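Local coordinates for protein serine--tRNA ligase, cytoplasmic (Candida albicans, PDB 3QO8) that catalyses the ATP-dependent attachment of serine to tRNA(Ser), first forming seryl-adenylate and then passing the seryl group to the tRNA acceptor end, at residues I192-S197 with R432-G437; L152-V157 with T411-L416; Q303-E308 with D317-C322. All blocks are in the same frame, centred on the assembly; numbering follows the deposited sequence. Where two conformers were deposited one is given.

Contact 1 of 3, residues I192-S197 with R432-G437; sequences INYGLS and RKYIPG. With SSA (5'-O-(N-(L-seryl)-sulfamoyl)adenosine), chain D.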
# COMPACT_ATOMS: atom_id res chain seq x y z
N ILE A 192 -1.74 8.54 -13.56
CA ILE A 192 -1.68 9.18 -12.26
C ILE A 192 -1.29 10.67 -12.41
O ILE A 192 -1.93 11.56 -11.85
CB ILE A 192 -0.66 8.47 -11.35
CG1 ILE A 192 -1.18 7.08 -10.95
CG2 ILE A 192 -0.37 9.31 -10.12
CD1 ILE A 192 -0.09 6.15 -10.41
N ASN A 193 -0.23 10.93 -13.17
CA ASN A 193 0.25 12.31 -13.33
C ASN A 193 -0.62 13.20 -14.21
O ASN A 193 -0.82 14.39 -13.92
CB ASN A 193 1.70 12.31 -13.82
CG ASN A 193 2.65 11.79 -12.76
OD1 ASN A 193 2.59 12.22 -11.62
ND2 ASN A 193 3.49 10.85 -13.13
N TYR A 194 -1.15 12.62 -15.27
CA TYR A 194 -2.11 13.36 -16.09
C TYR A 194 -3.33 13.73 -15.25
O TYR A 194 -3.77 14.89 -15.23
CB TYR A 194 -2.49 12.58 -17.36
CG TYR A 194 -3.58 13.27 -18.16
CD1 TYR A 194 -3.50 14.63 -18.44
CD2 TYR A 194 -4.70 12.56 -18.59
CE1 TYR A 194 -4.50 15.27 -19.15
CE2 TYR A 194 -5.70 13.19 -19.31
CZ TYR A 194 -5.59 14.55 -19.59
OH TYR A 194 -6.58 15.19 -20.30
N GLY A 195 -3.86 12.76 -14.52
CA GLY A 195 -5.00 12.98 -13.64
C GLY A 195 -4.77 14.08 -12.61
O GLY A 195 -5.66 14.92 -12.40
N LEU A 196 -3.61 14.07 -11.96
CA LEU A 196 -3.28 15.12 -10.99
C LEU A 196 -3.17 16.48 -11.68
O LEU A 196 -3.67 17.48 -11.17
CB LEU A 196 -1.96 14.81 -10.27
CG LEU A 196 -2.04 13.66 -9.27
CD1 LEU A 196 -0.65 13.28 -8.73
CD2 LEU A 196 -2.96 14.04 -8.11
N SER A 197 -2.51 16.51 -12.83
CA SER A 197 -2.30 17.76 -13.55
C SER A 197 -3.64 18.30 -14.03
O SER A 197 -3.92 19.50 -13.92
CB SER A 197 -1.38 17.54 -14.75
OG SER A 197 -1.15 18.75 -15.44
N ARG A 432 1.20 10.99 -23.89
CA ARG A 432 2.54 10.86 -24.46
C ARG A 432 3.62 11.63 -23.72
O ARG A 432 4.73 11.14 -23.54
CB ARG A 432 2.52 11.25 -25.95
CG ARG A 432 1.83 10.19 -26.80
CD ARG A 432 1.54 10.66 -28.23
NE ARG A 432 0.59 9.74 -28.86
CZ ARG A 432 0.16 9.84 -30.12
NH1 ARG A 432 0.59 10.84 -30.88
NH2 ARG A 432 -0.71 8.96 -30.60
N LYS A 433 3.28 12.84 -23.27
CA LYS A 433 4.28 13.69 -22.65
C LYS A 433 4.68 13.15 -21.28
O LYS A 433 5.70 13.56 -20.73
CB LYS A 433 3.79 15.14 -22.53
CG LYS A 433 2.72 15.35 -21.46
CD LYS A 433 2.28 16.80 -21.37
CE LYS A 433 2.56 17.39 -20.00
NZ LYS A 433 4.03 17.47 -19.68
N TYR A 434 3.90 12.21 -20.74
CA TYR A 434 4.17 11.66 -19.41
C TYR A 434 5.01 10.38 -19.47
O TYR A 434 5.33 9.79 -18.44
CB TYR A 434 2.86 11.39 -18.64
CG TYR A 434 2.07 12.65 -18.36
CD1 TYR A 434 2.35 13.44 -17.25
CD2 TYR A 434 1.06 13.06 -19.22
CE1 TYR A 434 1.63 14.60 -16.99
CE2 TYR A 434 0.34 14.22 -18.97
CZ TYR A 434 0.63 14.98 -17.86
OH TYR A 434 -0.08 16.12 -17.60
N ILE A 435 5.36 9.97 -20.68
CA ILE A 435 6.07 8.72 -20.89
C ILE A 435 7.44 9.01 -21.52
O ILE A 435 7.52 9.76 -22.50
CB ILE A 435 5.26 7.79 -21.81
CG1 ILE A 435 3.92 7.43 -21.13
CG2 ILE A 435 6.06 6.54 -22.19
CD1 ILE A 435 2.94 6.68 -22.08
N PRO A 436 8.50 8.43 -20.97
CA PRO A 436 9.85 8.65 -21.52
C PRO A 436 9.89 8.31 -23.01
O PRO A 436 9.45 7.24 -23.41
CB PRO A 436 10.72 7.67 -20.72
CG PRO A 436 9.98 7.49 -19.42
CD PRO A 436 8.52 7.52 -19.81
N GLY A 437 10.43 9.21 -23.81
CA GLY A 437 10.48 9.02 -25.25
C GLY A 437 9.24 9.52 -25.95
O GLY A 437 9.20 9.57 -27.18
N10 SSA D . -11.29 16.64 -31.44
CA SSA D . -9.98 16.08 -31.71
CB SSA D . -8.97 16.71 -30.76
OG SSA D . -7.68 16.11 -30.95
C9 SSA D . -10.03 14.59 -31.51
O9 SSA D . -9.04 13.90 -31.73
N8 SSA D . -11.18 14.08 -31.08
S1 SSA D . -11.30 12.53 -30.65
O1S SSA D . -12.54 12.34 -29.94
O2S SSA D . -11.27 11.70 -31.83
O5' SSA D . -10.11 12.17 -29.75
C5' SSA D . -10.11 12.47 -28.36
C4' SSA D . -8.67 12.37 -27.86
O4' SSA D . -8.24 11.01 -27.78
C3' SSA D . -7.70 13.06 -28.81
O3' SSA D . -7.40 14.39 -28.36
C2' SSA D . -6.46 12.20 -28.78
O2' SSA D . -5.53 12.71 -27.82
C1' SSA D . -6.93 10.84 -28.32
N9 SSA D . -6.96 9.96 -29.52
C8 SSA D . -8.04 9.56 -30.21
N7 SSA D . -7.63 8.79 -31.24
C5 SSA D . -6.28 8.70 -31.19
C6 SSA D . -5.32 8.06 -31.96
N6 SSA D . -5.68 7.31 -33.03
N1 SSA D . -4.02 8.19 -31.62
C2 SSA D . -3.65 8.92 -30.56
N3 SSA D . -4.55 9.55 -29.80
C4 SSA D . -5.87 9.46 -30.10
O HOH W 1 4.50 10.21 -15.77
O HOH W 2 1.44 18.60 -16.84
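On the long helix 183-200, at the dimer interface, Tyr194 presents its backbone and CB to the ring of Tyr434, which comes from the loop that follows strand 424-426. The Tyr434 ring lies against one side of a helical turn. Tyr194 CB stands over one of its faces, 4.1 Å from the centroid and 29° off the normal, a CH-pi contact, and Tyr194 CA comes within 3.6 Å of Tyr434 CZ. Lys433 CG lies against the opposite face, near its rim. The two tyrosine rings are inclined at 49° and form no stack; Tyr434 OH instead meets the edge of the Tyr194 ring, near its plane. With CG anti to the backbone N (chi1 174°), the Tyr194 ring is carried past Tyr434 toward Phe326, and its hydroxyl hydrogen-bonds to Ser329. Helix 183-200 has the place of the motif 1 helix of class II synthetases, which pairs with its counterpart in the homodimer. Accordingly, Asn193 OD1 accepts from Gln189 of the second subunit, while Asn193 CB packs 3.7 Å from Tyr434 CD1. Two waters bridge what no direct hydrogen bond joins. One accepts from Asn193 ND2 (2.9 Å) and donates to Tyr434 O (2.8 Å); the other links Ser197 OG to Tyr434 OH, at 2.9 and 3.0 Å. Two residues earlier in the loop, Arg432 lines the pocket of a bound seryl-sulfamoyl adenosine, which is also hydrogen-bonded to Ala145, Glu134 and Glu429.

Contact 2 of 3, residues L152-V157 with T411-L416; sequences LSHHEV and TICCIL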
# COMPACT_ATOMS: atom_id res chain seq x y z
N LEU A 152 -8.50 -8.26 -29.52
CA LEU A 152 -7.97 -8.79 -28.27
C LEU A 152 -8.63 -8.14 -27.07
O LEU A 152 -8.99 -6.98 -27.13
CB LEU A 152 -6.46 -8.55 -28.18
CG LEU A 152 -5.66 -9.15 -29.32
CD1 LEU A 152 -4.19 -8.81 -29.14
CD2 LEU A 152 -5.88 -10.66 -29.38
N SER A 153 -8.77 -8.89 -25.98
CA SER A 153 -9.25 -8.31 -24.72
C SER A 153 -8.13 -7.48 -24.09
O SER A 153 -6.97 -7.59 -24.46
CB SER A 153 -9.61 -9.43 -23.75
OG SER A 153 -8.42 -10.11 -23.40
N HIS A 154 -8.48 -6.66 -23.10
CA HIS A 154 -7.46 -5.86 -22.44
C HIS A 154 -6.32 -6.71 -21.92
O HIS A 154 -5.16 -6.33 -22.02
CB HIS A 154 -8.06 -5.02 -21.31
CG HIS A 154 -8.91 -5.81 -20.36
ND1 HIS A 154 -8.40 -6.47 -19.27
CD2 HIS A 154 -10.25 -6.02 -20.34
CE1 HIS A 154 -9.38 -7.06 -18.61
NE2 HIS A 154 -10.51 -6.81 -19.24
N HIS A 155 -6.62 -7.89 -21.36
CA HIS A 155 -5.52 -8.67 -20.78
C HIS A 155 -4.61 -9.28 -21.85
O HIS A 155 -3.41 -9.43 -21.64
CB HIS A 155 -6.01 -9.71 -19.77
CG HIS A 155 -6.83 -10.81 -20.36
ND1 HIS A 155 -6.27 -11.99 -20.81
CD2 HIS A 155 -8.16 -10.92 -20.56
CE1 HIS A 155 -7.22 -12.78 -21.27
NE2 HIS A 155 -8.38 -12.16 -21.13
N GLU A 156 -5.19 -9.60 -23.01
CA GLU A 156 -4.41 -10.11 -24.14
C GLU A 156 -3.50 -9.03 -24.73
O GLU A 156 -2.33 -9.28 -25.01
CB GLU A 156 -5.36 -10.67 -25.22
CG GLU A 156 -5.93 -12.04 -24.85
CD GLU A 156 -7.08 -12.49 -25.76
OE1 GLU A 156 -7.85 -11.62 -26.23
OE2 GLU A 156 -7.22 -13.70 -26.00
N VAL A 157 -4.05 -7.84 -24.92
CA VAL A 157 -3.23 -6.72 -25.35
C VAL A 157 -2.06 -6.51 -24.38
O VAL A 157 -0.91 -6.45 -24.79
CB VAL A 157 -4.05 -5.43 -25.44
CG1 VAL A 157 -3.15 -4.23 -25.78
CG2 VAL A 157 -5.18 -5.59 -26.48
N THR A 411 -8.67 1.89 -16.01
CA THR A 411 -8.62 2.81 -17.13
C THR A 411 -7.63 2.33 -18.20
O THR A 411 -7.89 2.47 -19.38
CB THR A 411 -8.26 4.24 -16.68
OG1 THR A 411 -9.34 4.73 -15.87
CG2 THR A 411 -8.08 5.16 -17.88
N ILE A 412 -6.51 1.76 -17.78
CA ILE A 412 -5.58 1.16 -18.74
C ILE A 412 -6.29 0.07 -19.54
O ILE A 412 -6.14 -0.00 -20.76
CB ILE A 412 -4.33 0.57 -18.06
CG1 ILE A 412 -3.40 1.71 -17.60
CG2 ILE A 412 -3.61 -0.39 -19.04
CD1 ILE A 412 -2.22 1.26 -16.69
N CYS A 413 -7.07 -0.76 -18.87
CA CYS A 413 -7.81 -1.81 -19.59
C CYS A 413 -8.66 -1.24 -20.73
O CYS A 413 -8.71 -1.80 -21.82
CB CYS A 413 -8.68 -2.62 -18.63
SG CYS A 413 -7.73 -3.54 -17.40
N CYS A 414 -9.33 -0.13 -20.47
CA CYS A 414 -10.18 0.49 -21.50
C CYS A 414 -9.36 1.05 -22.66
O CYS A 414 -9.71 0.91 -23.85
CB CYS A 414 -11.02 1.61 -20.88
SG CYS A 414 -12.27 2.24 -22.01
N ILE A 415 -8.25 1.70 -22.31
CA ILE A 415 -7.31 2.18 -23.31
C ILE A 415 -6.80 1.04 -24.18
O ILE A 415 -6.77 1.15 -25.41
CB ILE A 415 -6.12 2.90 -22.62
CG1 ILE A 415 -6.60 4.24 -22.04
CG2 ILE A 415 -4.97 3.10 -23.62
CD1 ILE A 415 -5.62 4.92 -21.12
N LEU A 416 -6.37 -0.04 -23.55
CA LEU A 416 -5.85 -1.18 -24.29
C LEU A 416 -6.83 -1.66 -25.36
O LEU A 416 -6.45 -1.90 -26.51
CB LEU A 416 -5.51 -2.34 -23.36
CG LEU A 416 -4.36 -2.06 -22.37
CD1 LEU A 416 -4.20 -3.21 -21.40
CD2 LEU A 416 -3.06 -1.79 -23.09
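His154 and Cys413 are the nearest pair of the two segments, their CA atoms 5.0 Å apart. Cys413 CB sits over one face of the imidazole, 4.0 Å from the centroid and 27° off the normal, a CH-pi contact; its sulfur leans out obliquely, with SG 3.5 Å from His154 ND1. That nitrogen is buried and has no polar partner in the model. The close backbones bring His154 CB within 3.3 Å of Cys413 O; chi1 of 50° then places CG between the backbone N and the carbonyl carbon and lays the ring against the cysteine. One turn on, Leu416 fills the next position: its CD1 touches His154 O, and its CD2 packs 3.6 Å from Val157 CG1 as the two side chains run past each other in opposite senses. Behind this layer, Phe358 of strand 350-358 touches both His154 and Cys413, and His154 N donates to Glu417. The start of helix 154-160 is fixed by a capping box: Glu156 N donates to Ser153 OG, and Ser153 N gives a nearly straight bond (171°) to the anti lone pair of Glu156 OE1. Helix 408-419 comes just after strand 399-404, whose Thr404 probably binds serine, as in related enzymes, and has the position of the motif 3 helix of class II synthetases, its Cys413 side chain about 8 Å from the bound seryl-adenylate analogue.

Contact 3 of 3, residues Q303-E308 with D317-C322; sequences QFVLTE and DRMIGC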
# COMPACT_ATOMS: atom_id res chain seq x y z
N GLN A 303 -11.70 12.59 -7.00
CA GLN A 303 -12.20 13.93 -6.70
C GLN A 303 -12.88 13.91 -5.35
O GLN A 303 -13.78 13.09 -5.12
CB GLN A 303 -13.26 14.37 -7.72
CG GLN A 303 -12.79 14.45 -9.14
CD GLN A 303 -13.91 14.93 -10.05
OE1 GLN A 303 -14.37 16.07 -9.93
NE2 GLN A 303 -14.39 14.05 -10.92
N PHE A 304 -12.48 14.79 -4.44
CA PHE A 304 -13.21 14.88 -3.18
C PHE A 304 -13.48 16.34 -2.89
O PHE A 304 -12.56 17.17 -2.88
CB PHE A 304 -12.47 14.22 -2.00
CG PHE A 304 -13.33 14.16 -0.74
CD1 PHE A 304 -14.12 13.04 -0.48
CD2 PHE A 304 -13.39 15.23 0.12
CE1 PHE A 304 -14.92 12.99 0.65
CE2 PHE A 304 -14.20 15.20 1.25
CZ PHE A 304 -14.97 14.07 1.52
N VAL A 305 -14.74 16.65 -2.64
CA VAL A 305 -15.16 18.04 -2.53
C VAL A 305 -16.07 18.26 -1.34
O VAL A 305 -16.94 17.44 -1.06
CB VAL A 305 -15.91 18.51 -3.81
CG1 VAL A 305 -16.29 19.99 -3.69
CG2 VAL A 305 -15.06 18.26 -5.05
N LEU A 306 -15.85 19.37 -0.64
CA LEU A 306 -16.73 19.82 0.42
C LEU A 306 -17.32 21.13 -0.04
O LEU A 306 -16.61 22.00 -0.55
CB LEU A 306 -15.93 20.03 1.72
CG LEU A 306 -15.18 18.85 2.34
CD1 LEU A 306 -13.88 18.61 1.60
CD2 LEU A 306 -14.86 19.15 3.81
N THR A 307 -18.63 21.28 0.12
CA THR A 307 -19.32 22.47 -0.31
C THR A 307 -20.36 22.86 0.74
O THR A 307 -20.65 22.09 1.66
CB THR A 307 -20.17 22.23 -1.59
OG1 THR A 307 -21.34 21.48 -1.25
CG2 THR A 307 -19.39 21.45 -2.65
N GLU A 308 -20.94 24.04 0.57
CA GLU A 308 -22.11 24.43 1.34
C GLU A 308 -23.28 23.53 0.96
O GLU A 308 -23.40 23.10 -0.19
CB GLU A 308 -22.48 25.88 1.06
CG GLU A 308 -21.35 26.85 1.29
CD GLU A 308 -21.83 28.29 1.27
OE1 GLU A 308 -21.32 29.07 0.45
OE2 GLU A 308 -22.71 28.63 2.09
N ASP A 317 -22.89 18.05 -10.48
CA ASP A 317 -22.87 18.16 -11.95
C ASP A 317 -21.47 18.54 -12.45
O ASP A 317 -20.98 18.01 -13.46
CB ASP A 317 -23.91 19.16 -12.45
CG ASP A 317 -25.33 18.64 -12.33
OD1 ASP A 317 -25.53 17.41 -12.31
OD2 ASP A 317 -26.25 19.47 -12.26
N ARG A 318 -20.82 19.45 -11.74
CA ARG A 318 -19.46 19.88 -12.07
C ARG A 318 -18.48 18.71 -12.01
O ARG A 318 -17.61 18.56 -12.86
CB ARG A 318 -19.04 20.97 -11.08
CG ARG A 318 -17.86 21.81 -11.51
CD ARG A 318 -17.81 23.11 -10.70
NE ARG A 318 -18.91 24.01 -11.05
CZ ARG A 318 -19.78 24.54 -10.19
NH1 ARG A 318 -19.70 24.26 -8.89
NH2 ARG A 318 -20.73 25.34 -10.63
N MET A 319 -18.63 17.87 -10.99
CA MET A 319 -17.71 16.75 -10.79
C MET A 319 -17.85 15.64 -11.83
O MET A 319 -16.85 15.14 -12.34
CB MET A 319 -17.85 16.18 -9.38
CG MET A 319 -17.44 17.16 -8.29
SD MET A 319 -17.96 16.63 -6.65
CE MET A 319 -16.89 15.20 -6.40
N ILE A 320 -19.08 15.25 -12.15
CA ILE A 320 -19.25 14.22 -13.19
C ILE A 320 -18.80 14.83 -14.52
O ILE A 320 -18.22 14.14 -15.36
CB ILE A 320 -20.70 13.64 -13.25
CG1 ILE A 320 -20.75 12.44 -14.21
CG2 ILE A 320 -21.72 14.71 -13.63
CD1 ILE A 320 -19.88 11.26 -13.71
N GLY A 321 -19.02 16.13 -14.68
CA GLY A 321 -18.58 16.82 -15.88
C GLY A 321 -17.06 16.77 -16.01
O GLY A 321 -16.51 16.56 -17.10
N CYS A 322 -16.37 16.97 -14.89
CA CYS A 322 -14.91 16.85 -14.87
C CYS A 322 -14.44 15.46 -15.33
O CYS A 322 -13.50 15.34 -16.11
CB CYS A 322 -14.33 17.13 -13.47
SG CYS A 322 -14.14 18.88 -13.09
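Gln303 joins strand 303-307 to Met319 of helix 317-322 by a hydrogen bond, and Val305 packs on the same methionine. Gln303 CG lies anti to the carbonyl carbon (chi1 -61°) and the chain beyond is extended (chi2 -179°), which lifts the terminal amide off the strand as far as the helix backbone. There NE2 donates to Met319 O over 3.0 Å. The acceptor lies almost in the amide plane of the glutamine, yet the donor stands above the peptide carbonyl plane rather than on a lone pair. The other end of the amide faces the side chains: OE1 rests 3.5 Å from Met319 CB and 3.7 Å from Cys322 CB, and it also takes a weak hydrogen bond from the hydroxyl of Tyr204. The firm bond at NE2 and the weak one at OE1 together probably favour this rotation of the buried amide. Met319 runs down toward the strand as Gln303 runs up, the two side chains passing in opposite directions. Its SD lies 3.7 Å from Val305 CG2; the bend at chi3 (69°) then turns CE to both that methyl, at 3.8 Å, and Gln303 CB, at 4.0 Å. Val305 thus meets the sulfur and the terminal methyl, Gln303 CB the methyl alone. Strand and helix run nearly antiparallel, their short axes 10.2 Å apart at closest approach. Strand 297-307, the second long strand of the class II motif 2 hairpin, pairs here with strand 269-278 along one edge and strand 399-404 along the other; helix 312-329 covers the sheet, with Met319 also touching Leu401 of strand 399-404, while Phe304 turns the other way to meet helix 248-252.

In the fold
The three contacts lie in and beside the catalytic core and do not touch one another. Contacts 1 and 2 lie 19 Å apart between centres, contacts 1 and 3 about 23 Å, and contacts 2 and 3 about 29 Å. Along the chain, 152-157 comes first, then 192-197, both segments of contact 3, 411-416 and finally 432-437; contacts 1 and 2 therefore interlock, and both enclose contact 3. Helix 183-200 of contact 1 packs on strand 297-307 of contact 3 and on helix 408-419 of contact 2. Together they tie the class II motif 1, 2 and 3 elements into one body, joining dimer interface to active-site sheet.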